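Pentatricopeptide repeat-containing protein 10, chloroplastic (Zea mays, PDB 4M59) binds specific intergenic chloroplast RNA segments near atpH and psaJ and acts as a barrier to RNA decay, stabilising the mRNAs. Local coordinates at residues V353-M358 with T372-G377. The protein carries 4 engineered substitutions. Residues are numbered along the deposited sequence; the frame is centred on the assembly and turned at random.
Sequences VTWNTM and TRVLEG. With PO4 (phosphate ion), chain E.
W355 and M358 meet V374 and G377 where the two antiparallel helices of a pentatricopeptide repeat, predicted to be the ninth, pack as a helical hairpin. The segment axes come within 10.8 Å of each other and run at 167°. The indole of W355 carries much of the contact. Its CG stands beside the backbone N and anti to the carbonyl carbon (chi1 -59°), and the six-membered ring reaches across to helix 367-380. Its CE3 lies 3.9 Å from V374 CG1, which meets the ring obliquely. Farther round the same ring, W355 CH2 approaches G377 O at 3.8 Å, again obliquely, and with no side chain on G377 the indole lies close against the backbone there. V374 turns CG1, anti to its own backbone N (chi1 171°), against both W355 and M358; M358 CB is 4.2 Å from that methyl. From helix 333-346, earlier in the chain, L340 touches both W355 and M358, so the ring is also packed against the preceding helix. On the exposed side of helix 367-380, R373 NH1 makes a salt bridge to E376 OE2 at 3.0 Å, its hydrogen-bond geometry weak, while NH2 pairs with D369 and makes a weak bond to the oxygen O1 of a phosphate, probably from the crystallisation liquor. R121 of the second subunit also binds that ion. Charge thus stays on the outside, and between these two segments the hairpin is held by van der Waals packing of an indole against a valine methyl and a glycine carbonyl, with the CB of M358 beside that methyl.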
ATOM      1  N   VAL A 353     -10.220  -0.201 -21.953  1.00 57.05           N
ATOM      2  CA  VAL A 353     -10.068  -0.509 -20.549  1.00 55.49           C
ATOM      3  C   VAL A 353      -9.396  -1.841 -20.419  1.00 53.83           C
ATOM      4  O   VAL A 353      -8.598  -2.058 -19.533  1.00 52.96           O
ATOM      5  CB  VAL A 353     -11.424  -0.616 -19.887  1.00 58.48           C
ATOM      6  CG1 VAL A 353     -11.261  -0.772 -18.410  1.00 57.25           C
ATOM      7  CG2 VAL A 353     -12.244   0.603 -20.198  1.00 60.28           C
ATOM      8  N   THR A 354      -9.745  -2.732 -21.330  1.00 56.45           N
ATOM      9  CA  THR A 354      -9.155  -4.044 -21.380  1.00 54.98           C
ATOM     10  C   THR A 354      -7.677  -3.930 -21.619  1.00 55.09           C
ATOM     11  O   THR A 354      -6.895  -4.494 -20.891  1.00 54.23           O
ATOM     12  CB  THR A 354      -9.783  -4.859 -22.479  1.00 58.42           C
ATOM     13  OG1 THR A 354     -11.162  -5.057 -22.177  1.00 58.14           O
ATOM     14  CG2 THR A 354      -9.120  -6.186 -22.580  1.00 57.00           C
ATOM     15  N   TRP A 355      -7.290  -3.168 -22.626  1.00 54.97           N
ATOM     16  CA  TRP A 355      -5.888  -3.009 -22.947  1.00 55.20           C
ATOM     17  C   TRP A 355      -5.103  -2.338 -21.842  1.00 55.27           C
ATOM     18  O   TRP A 355      -4.004  -2.749 -21.517  1.00 54.54           O
ATOM     19  CB  TRP A 355      -5.731  -2.213 -24.225  1.00 56.80           C
ATOM     20  CG  TRP A 355      -6.383  -2.843 -25.362  1.00 56.46           C
ATOM     21  CD1 TRP A 355      -7.366  -2.326 -26.110  1.00 57.60           C
ATOM     22  CD2 TRP A 355      -6.111  -4.133 -25.885  1.00 54.73           C
ATOM     23  NE1 TRP A 355      -7.731  -3.204 -27.078  1.00 56.52           N
ATOM     24  CE2 TRP A 355      -6.963  -4.325 -26.961  1.00 54.84           C
ATOM     25  CE3 TRP A 355      -5.222  -5.143 -25.552  1.00 53.08           C
ATOM     26  CZ2 TRP A 355      -6.962  -5.481 -27.700  1.00 52.99           C
ATOM     27  CZ3 TRP A 355      -5.223  -6.283 -26.285  1.00 51.45           C
ATOM     28  CH2 TRP A 355      -6.082  -6.447 -27.344  1.00 51.14           C
ATOM     29  N   ASN A 356      -5.665  -1.259 -21.310  1.00 79.42           N
ATOM     30  CA  ASN A 356      -5.006  -0.483 -20.269  1.00 79.11           C
ATOM     31  C   ASN A 356      -4.811  -1.324 -19.019  1.00 77.50           C
ATOM     32  O   ASN A 356      -3.816  -1.188 -18.309  1.00 76.96           O
ATOM     33  CB  ASN A 356      -5.815   0.771 -19.939  1.00 98.60           C
ATOM     34  CG  ASN A 356      -4.937   1.959 -19.600  1.00 98.80           C
ATOM     35  OD1 ASN A 356      -4.190   1.936 -18.621  1.00 97.55           O
ATOM     36  ND2 ASN A 356      -5.023   3.006 -20.410  1.00100.55           N
ATOM     37  N   THR A 357      -5.777  -2.197 -18.757  1.00 55.85           N
ATOM     38  CA  THR A 357      -5.698  -3.099 -17.646  1.00 54.90           C
ATOM     39  C   THR A 357      -4.540  -4.026 -17.921  1.00 54.48           C
ATOM     40  O   THR A 357      -3.747  -4.311 -17.042  1.00 54.30           O
ATOM     41  CB  THR A 357      -7.000  -3.875 -17.502  1.00 53.86           C
ATOM     42  OG1 THR A 357      -8.076  -2.958 -17.318  1.00 54.38           O
ATOM     43  CG2 THR A 357      -6.956  -4.769 -16.326  1.00 53.41           C
ATOM     44  N   MET A 358      -4.436  -4.486 -19.163  1.00 59.16           N
ATOM     45  CA  MET A 358      -3.388  -5.428 -19.535  1.00 58.73           C
ATOM     46  C   MET A 358      -1.985  -4.834 -19.448  1.00 59.01           C
ATOM     47  O   MET A 358      -1.012  -5.563 -19.283  1.00 58.72           O
ATOM     48  CB  MET A 358      -3.644  -5.989 -20.934  1.00 63.93           C
ATOM     49  CG  MET A 358      -4.981  -6.696 -21.076  1.00 63.35           C
ATOM     50  SD  MET A 358      -4.820  -8.448 -21.463  1.00 62.14           S
ATOM     51  CE  MET A 358      -3.482  -8.925 -20.378  1.00 62.53           C
ATOM     52  N   THR A 372       4.820  -6.815 -25.506  1.00 49.83           N
ATOM     53  CA  THR A 372       4.922  -6.947 -26.934  1.00 49.57           C
ATOM     54  C   THR A 372       3.792  -7.810 -27.422  1.00 48.34           C
ATOM     55  O   THR A 372       3.234  -7.570 -28.474  1.00 47.99           O
ATOM     56  CB  THR A 372       6.245  -7.569 -27.321  1.00 49.16           C
ATOM     57  OG1 THR A 372       7.309  -6.806 -26.757  1.00 50.23           O
ATOM     58  CG2 THR A 372       6.398  -7.561 -28.801  1.00 48.73           C
ATOM     59  N   ARG A 373       3.438  -8.814 -26.636  1.00 62.81           N
ATOM     60  CA  ARG A 373       2.397  -9.740 -27.034  1.00 61.63           C
ATOM     61  C   ARG A 373       1.028  -9.115 -26.934  1.00 61.66           C
ATOM     62  O   ARG A 373       0.103  -9.545 -27.596  1.00 60.67           O
ATOM     63  CB  ARG A 373       2.467 -11.008 -26.196  1.00 65.10           C
ATOM     64  CG  ARG A 373       2.109 -12.245 -26.955  1.00 64.05           C
ATOM     65  CD  ARG A 373       2.975 -12.384 -28.185  1.00 63.59           C
ATOM     66  NE  ARG A 373       4.347 -12.790 -27.901  1.00 64.34           N
ATOM     67  CZ  ARG A 373       5.401 -12.395 -28.605  1.00 64.46           C
ATOM     68  NH1 ARG A 373       5.257 -11.564 -29.623  1.00 64.01           N
ATOM     69  NH2 ARG A 373       6.606 -12.814 -28.284  1.00 65.10           N
ATOM     70  N   VAL A 374       0.906  -8.097 -26.098  1.00 46.19           N
ATOM     71  CA  VAL A 374      -0.328  -7.356 -25.944  1.00 46.64           C
ATOM     72  C   VAL A 374      -0.455  -6.342 -27.042  1.00 47.52           C
ATOM     73  O   VAL A 374      -1.487  -6.216 -27.677  1.00 47.44           O
ATOM     74  CB  VAL A 374      -0.338  -6.594 -24.631  1.00 47.58           C
ATOM     75  CG1 VAL A 374      -1.501  -5.670 -24.580  1.00 48.41           C
ATOM     76  CG2 VAL A 374      -0.392  -7.536 -23.480  1.00 46.90           C
ATOM     77  N   LEU A 375       0.622  -5.616 -27.264  1.00 52.97           N
ATOM     78  CA  LEU A 375       0.694  -4.624 -28.304  1.00 54.22           C
ATOM     79  C   LEU A 375       0.479  -5.248 -29.668  1.00 52.83           C
ATOM     80  O   LEU A 375      -0.064  -4.638 -30.563  1.00 53.51           O
ATOM     81  CB  LEU A 375       2.052  -3.968 -28.225  1.00 53.21           C
ATOM     82  CG  LEU A 375       2.496  -2.954 -29.258  1.00 54.72           C
ATOM     83  CD1 LEU A 375       1.458  -1.912 -29.443  1.00 56.60           C
ATOM     84  CD2 LEU A 375       3.753  -2.341 -28.737  1.00 55.96           C
ATOM     85  N   GLU A 376       0.907  -6.491 -29.799  1.00 61.49           N
ATOM     86  CA  GLU A 376       0.709  -7.259 -31.011  1.00 59.71           C
ATOM     87  C   GLU A 376      -0.768  -7.465 -31.255  1.00 59.01           C
ATOM     88  O   GLU A 376      -1.209  -7.592 -32.383  1.00 57.97           O
ATOM     89  CB  GLU A 376       1.396  -8.606 -30.863  1.00 70.76           C
ATOM     90  CG  GLU A 376       1.725  -9.309 -32.150  1.00 69.21           C
ATOM     91  CD  GLU A 376       2.103 -10.745 -31.920  1.00 68.30           C
ATOM     92  OE1 GLU A 376       1.192 -11.586 -31.803  1.00 67.39           O
ATOM     93  OE2 GLU A 376       3.308 -11.034 -31.843  1.00 68.71           O
ATOM     94  N   GLY A 377      -1.532  -7.497 -30.172  1.00 59.86           N
ATOM     95  CA  GLY A 377      -2.967  -7.653 -30.242  1.00 59.41           C
ATOM     96  C   GLY A 377      -3.697  -6.341 -30.371  1.00 61.51           C
ATOM     97  O   GLY A 377      -4.785  -6.286 -30.912  1.00 61.30           O
TER
HETATM   98  P   PO4 E 801      10.786 -14.045 -29.162  1.00 82.86           P
HETATM   99  O1  PO4 E 801       9.284 -13.896 -29.158  1.00 82.86           O
HETATM  100  O2  PO4 E 801      11.243 -14.558 -27.817  1.00 82.86           O
HETATM  101  O3  PO4 E 801      11.192 -15.022 -30.239  1.00 82.86           O
HETATM  102  O4  PO4 E 801      11.425 -12.704 -29.433  1.00 82.86           O